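PDB 5ZRD: tyrosinase from Burkholderia thailandensis, which probably uses a pair of copper ions to hydroxylate monophenols to catechols and oxidise these to quinones, and works efficiently at acidic pH. Local coordinates for residues N147-S159 with Y169-P181. Numbering follows the deposited sequence.
Sequences NPLRSFVLPVALS and YEKPKGYVTVRYP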
# COMPACT_ATOMS: atom_id res chain seq x y z
N ASN A 147 -24.84 -19.13 -36.75
CA ASN A 147 -25.80 -18.89 -35.69
C ASN A 147 -25.15 -17.99 -34.63
O ASN A 147 -24.23 -18.42 -33.97
CB ASN A 147 -26.25 -20.21 -35.08
CG ASN A 147 -27.23 -20.05 -33.93
OD1 ASN A 147 -27.71 -18.96 -33.67
ND2 ASN A 147 -27.54 -21.13 -33.24
N PRO A 148 -25.60 -16.75 -34.46
CA PRO A 148 -24.98 -15.91 -33.45
C PRO A 148 -25.17 -16.39 -32.00
O PRO A 148 -24.50 -15.89 -31.10
CB PRO A 148 -25.69 -14.56 -33.59
CG PRO A 148 -27.08 -14.96 -33.98
CD PRO A 148 -26.90 -16.19 -34.85
N LEU A 149 -26.08 -17.34 -31.77
CA LEU A 149 -26.46 -17.80 -30.41
C LEU A 149 -25.57 -18.97 -29.93
O LEU A 149 -25.56 -19.22 -28.72
CB LEU A 149 -27.93 -18.23 -30.42
CG LEU A 149 -28.91 -17.29 -31.11
CD1 LEU A 149 -30.35 -17.85 -31.04
CD2 LEU A 149 -28.84 -15.92 -30.47
N ARG A 150 -24.84 -19.67 -30.81
CA ARG A 150 -24.05 -20.82 -30.38
C ARG A 150 -22.78 -20.38 -29.64
O ARG A 150 -22.29 -21.13 -28.82
CB ARG A 150 -23.68 -21.76 -31.53
CG ARG A 150 -22.74 -21.22 -32.61
CD ARG A 150 -21.87 -22.35 -33.14
NE ARG A 150 -22.44 -23.70 -32.97
CZ ARG A 150 -21.74 -24.84 -32.82
NH1 ARG A 150 -20.45 -24.80 -32.56
NH2 ARG A 150 -22.35 -26.01 -32.96
N SER A 151 -22.29 -19.18 -29.88
CA SER A 151 -21.03 -18.77 -29.31
C SER A 151 -20.76 -17.35 -29.75
O SER A 151 -21.52 -16.75 -30.55
CB SER A 151 -19.90 -19.68 -29.72
OG SER A 151 -19.86 -19.72 -31.15
N PHE A 152 -19.69 -16.79 -29.24
CA PHE A 152 -19.35 -15.42 -29.63
C PHE A 152 -17.84 -15.30 -29.66
O PHE A 152 -17.15 -15.89 -28.85
CB PHE A 152 -19.99 -14.43 -28.66
CG PHE A 152 -19.55 -12.99 -28.77
CD1 PHE A 152 -19.95 -12.21 -29.84
CD2 PHE A 152 -18.82 -12.41 -27.75
CE1 PHE A 152 -19.59 -10.88 -29.92
CE2 PHE A 152 -18.48 -11.07 -27.82
CZ PHE A 152 -18.86 -10.31 -28.90
N VAL A 153 -17.38 -14.62 -30.69
CA VAL A 153 -15.98 -14.40 -30.98
C VAL A 153 -15.67 -13.00 -30.45
O VAL A 153 -16.38 -12.05 -30.76
CB VAL A 153 -15.71 -14.50 -32.51
CG1 VAL A 153 -14.25 -14.29 -32.85
CG2 VAL A 153 -16.19 -15.82 -33.11
N LEU A 154 -14.63 -12.87 -29.68
CA LEU A 154 -14.32 -11.61 -29.08
C LEU A 154 -13.75 -10.66 -30.15
O LEU A 154 -12.84 -11.05 -30.85
CB LEU A 154 -13.31 -11.87 -27.96
CG LEU A 154 -13.83 -12.66 -26.76
CD1 LEU A 154 -12.73 -12.88 -25.74
CD2 LEU A 154 -15.01 -11.95 -26.12
N PRO A 155 -14.29 -9.43 -30.27
CA PRO A 155 -13.75 -8.44 -31.25
C PRO A 155 -12.41 -7.80 -30.83
O PRO A 155 -11.65 -7.35 -31.69
CB PRO A 155 -14.81 -7.34 -31.30
CG PRO A 155 -15.43 -7.39 -29.93
CD PRO A 155 -15.50 -8.87 -29.63
N VAL A 156 -12.17 -7.71 -29.52
CA VAL A 156 -10.93 -7.27 -28.94
C VAL A 156 -10.61 -8.24 -27.82
O VAL A 156 -11.47 -9.04 -27.44
CB VAL A 156 -11.00 -5.84 -28.38
CG1 VAL A 156 -11.24 -4.82 -29.48
CG2 VAL A 156 -12.06 -5.73 -27.31
N ALA A 157 -9.40 -8.12 -27.30
CA ALA A 157 -8.94 -9.02 -26.27
C ALA A 157 -9.47 -8.56 -24.91
O ALA A 157 -9.67 -7.40 -24.67
CB ALA A 157 -7.43 -9.10 -26.27
N LEU A 158 -9.70 -9.53 -24.06
CA LEU A 158 -9.81 -9.30 -22.66
C LEU A 158 -8.39 -9.32 -22.13
O LEU A 158 -7.79 -10.37 -22.06
CB LEU A 158 -10.62 -10.43 -22.01
CG LEU A 158 -12.11 -10.43 -22.34
CD1 LEU A 158 -12.75 -11.70 -21.82
CD2 LEU A 158 -12.77 -9.20 -21.73
N SER A 159 -7.88 -8.16 -21.78
CA SER A 159 -6.52 -8.12 -21.36
C SER A 159 -6.29 -6.93 -20.42
O SER A 159 -6.72 -5.86 -20.71
CB SER A 159 -5.63 -8.05 -22.59
OG SER A 159 -4.45 -7.31 -22.34
N TYR A 169 -7.34 -14.57 -16.30
CA TYR A 169 -8.43 -13.70 -16.72
C TYR A 169 -8.39 -13.45 -18.22
O TYR A 169 -9.43 -13.17 -18.81
CB TYR A 169 -8.38 -12.33 -16.05
CG TYR A 169 -8.46 -12.31 -14.55
CD1 TYR A 169 -8.99 -13.38 -13.84
CD2 TYR A 169 -8.03 -11.20 -13.84
CE1 TYR A 169 -9.05 -13.36 -12.45
CE2 TYR A 169 -8.09 -11.17 -12.45
CZ TYR A 169 -8.61 -12.24 -11.76
OH TYR A 169 -8.66 -12.25 -10.39
N GLU A 170 -7.20 -13.51 -18.84
CA GLU A 170 -6.97 -12.88 -20.16
C GLU A 170 -7.33 -13.86 -21.27
O GLU A 170 -7.12 -15.08 -21.12
CB GLU A 170 -5.52 -12.41 -20.28
CG GLU A 170 -5.21 -11.31 -19.27
CD GLU A 170 -3.91 -10.61 -19.51
OE1 GLU A 170 -3.84 -9.39 -19.28
OE2 GLU A 170 -2.97 -11.31 -19.90
N LYS A 171 -7.89 -13.28 -22.34
CA LYS A 171 -8.33 -14.03 -23.49
C LYS A 171 -8.11 -13.18 -24.74
O LYS A 171 -8.53 -12.02 -24.77
CB LYS A 171 -9.78 -14.45 -23.26
CG LYS A 171 -9.92 -15.82 -22.61
CD LYS A 171 -11.08 -16.04 -21.69
CE LYS A 171 -12.04 -17.07 -22.21
NZ LYS A 171 -12.42 -18.10 -21.21
N PRO A 172 -7.45 -13.77 -25.77
CA PRO A 172 -7.07 -12.96 -26.93
C PRO A 172 -8.23 -12.55 -27.83
O PRO A 172 -9.30 -13.20 -27.83
CB PRO A 172 -6.19 -13.90 -27.77
CG PRO A 172 -6.80 -15.27 -27.53
CD PRO A 172 -7.14 -15.19 -26.05
N LYS A 173 -7.97 -11.53 -28.64
CA LYS A 173 -8.85 -11.19 -29.76
C LYS A 173 -9.09 -12.44 -30.60
O LYS A 173 -8.15 -13.20 -30.82
CB LYS A 173 -8.21 -10.16 -30.68
CG LYS A 173 -9.06 -9.76 -31.87
CD LYS A 173 -8.46 -8.61 -32.62
CE LYS A 173 -9.28 -8.21 -33.82
NZ LYS A 173 -8.85 -6.87 -34.29
N GLY A 174 -10.32 -12.66 -31.03
CA GLY A 174 -10.65 -13.89 -31.79
C GLY A 174 -10.99 -15.10 -30.92
O GLY A 174 -11.37 -16.12 -31.41
N TYR A 175 -10.89 -15.01 -29.61
CA TYR A 175 -11.29 -16.12 -28.77
C TYR A 175 -12.78 -16.44 -28.99
O TYR A 175 -13.57 -15.52 -29.07
CB TYR A 175 -11.05 -15.76 -27.30
CG TYR A 175 -11.66 -16.78 -26.38
CD1 TYR A 175 -11.04 -18.02 -26.21
CD2 TYR A 175 -12.88 -16.55 -25.77
CE1 TYR A 175 -11.61 -18.97 -25.37
CE2 TYR A 175 -13.48 -17.52 -24.98
CZ TYR A 175 -12.84 -18.73 -24.79
OH TYR A 175 -13.41 -19.67 -23.99
N VAL A 176 -13.16 -17.72 -29.07
CA VAL A 176 -14.58 -18.08 -29.24
C VAL A 176 -15.06 -18.79 -27.97
O VAL A 176 -14.38 -19.64 -27.38
CB VAL A 176 -14.81 -18.89 -30.54
CG1 VAL A 176 -13.76 -19.97 -30.75
CG2 VAL A 176 -16.19 -19.53 -30.65
N THR A 177 -16.27 -18.44 -27.52
CA THR A 177 -16.74 -18.96 -26.26
C THR A 177 -16.97 -20.44 -26.45
O THR A 177 -17.33 -20.82 -27.59
CB THR A 177 -17.99 -18.23 -25.75
OG1 THR A 177 -19.03 -18.31 -26.72
CG2 THR A 177 -17.74 -16.77 -25.45
N VAL A 178 -16.78 -21.23 -25.38
CA VAL A 178 -17.07 -22.65 -25.42
C VAL A 178 -17.91 -23.08 -24.22
O VAL A 178 -17.85 -22.51 -23.18
CB VAL A 178 -15.78 -23.49 -25.47
CG1 VAL A 178 -14.96 -23.11 -26.69
CG2 VAL A 178 -14.93 -23.38 -24.20
N ARG A 179 -18.63 -24.17 -24.45
CA ARG A 179 -19.44 -24.87 -23.51
C ARG A 179 -18.86 -26.27 -23.32
O ARG A 179 -17.99 -26.70 -24.09
CB ARG A 179 -20.86 -24.97 -24.07
CG ARG A 179 -21.58 -23.62 -24.17
CD ARG A 179 -22.75 -23.66 -25.13
NE ARG A 179 -23.30 -22.32 -25.34
CZ ARG A 179 -24.16 -22.03 -26.29
NH1 ARG A 179 -24.72 -23.03 -26.95
NH2 ARG A 179 -24.45 -20.78 -26.60
N TYR A 180 -19.30 -26.92 -22.26
CA TYR A 180 -19.05 -28.33 -22.06
C TYR A 180 -19.25 -29.03 -23.40
O TYR A 180 -20.23 -28.76 -24.05
CB TYR A 180 -20.02 -28.84 -21.01
CG TYR A 180 -20.01 -30.31 -20.71
CD1 TYR A 180 -20.79 -31.19 -21.46
CD2 TYR A 180 -19.30 -30.82 -19.64
CE1 TYR A 180 -20.80 -32.55 -21.19
CE2 TYR A 180 -19.31 -32.17 -19.35
CZ TYR A 180 -20.07 -33.04 -20.12
OH TYR A 180 -20.14 -34.36 -19.78
N PRO A 181 -18.35 -29.92 -23.81
CA PRO A 181 -17.30 -30.51 -22.91
C PRO A 181 -15.92 -29.88 -23.15
O PRO A 181 -14.91 -30.46 -22.77
CB PRO A 181 -17.24 -31.97 -23.37
CG PRO A 181 -17.40 -31.82 -24.86
CD PRO A 181 -18.42 -30.71 -25.05
O HOH W 1 -20.16 -20.62 -26.44
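The guanidinium group of Arg179 meets two successive carbonyls of segment 147-159, one at its edge and one over a face. At the edge, NH2 donates in plane to Leu149 O at 2.9 Å; over one face, displaced from the middle of the group, sits Arg150 O, too poorly angled for a hydrogen bond. The Tyr175 ring carries Lys171 CE on one face, while the side chain of Leu154, running beside it in the same direction, brings CD1 obliquely to within 3.7 Å of Tyr175 CD2. Bends along the Lys171 chain fold it over this ring, and its NZ makes a weak bond to Tyr175 OH; NZ also bonds to Gly184 O and forms a salt bridge with Asp303, which is hydrogen-bonded to Tyr175 OH as well.

Between these groups the backbones bridge at Val153 and Val176. Thr177 grips Phe152 twice: its N donates to Phe152 O, and OG1, held between backbone N and carbonyl carbon (chi1 57°), accepts from Phe152 N at 3.0 Å. A water lies 2.6 Å from Thr177 OG1 and donates to Arg150 O. Next, Leu154 N bonds to Tyr175 O at 2.9 Å, and Leu154 O receives Gly174 N from the type II turn 172-175. Beyond this turn, Leu158 and Lys171 exchange two backbone bonds as an antiparallel hydrogen-bonded pair. Extended Lys173 runs its methylenes across Pro155 O, with CE 3.3 Å from that oxygen.

The contact thus joins two loops of the central tyrosinase domain flanking strand 165-167, with Phe51 of helix 50-57 against Phe152 and Leu154. The charges of Arg179 and Lys171 are met by aspartates outside the pair: Asp313, in a salt bridge with Arg179 NH2, and Asp303 probably stabilise the cationic forms, tying these backbone bonds electrostatically to the rest of the domain.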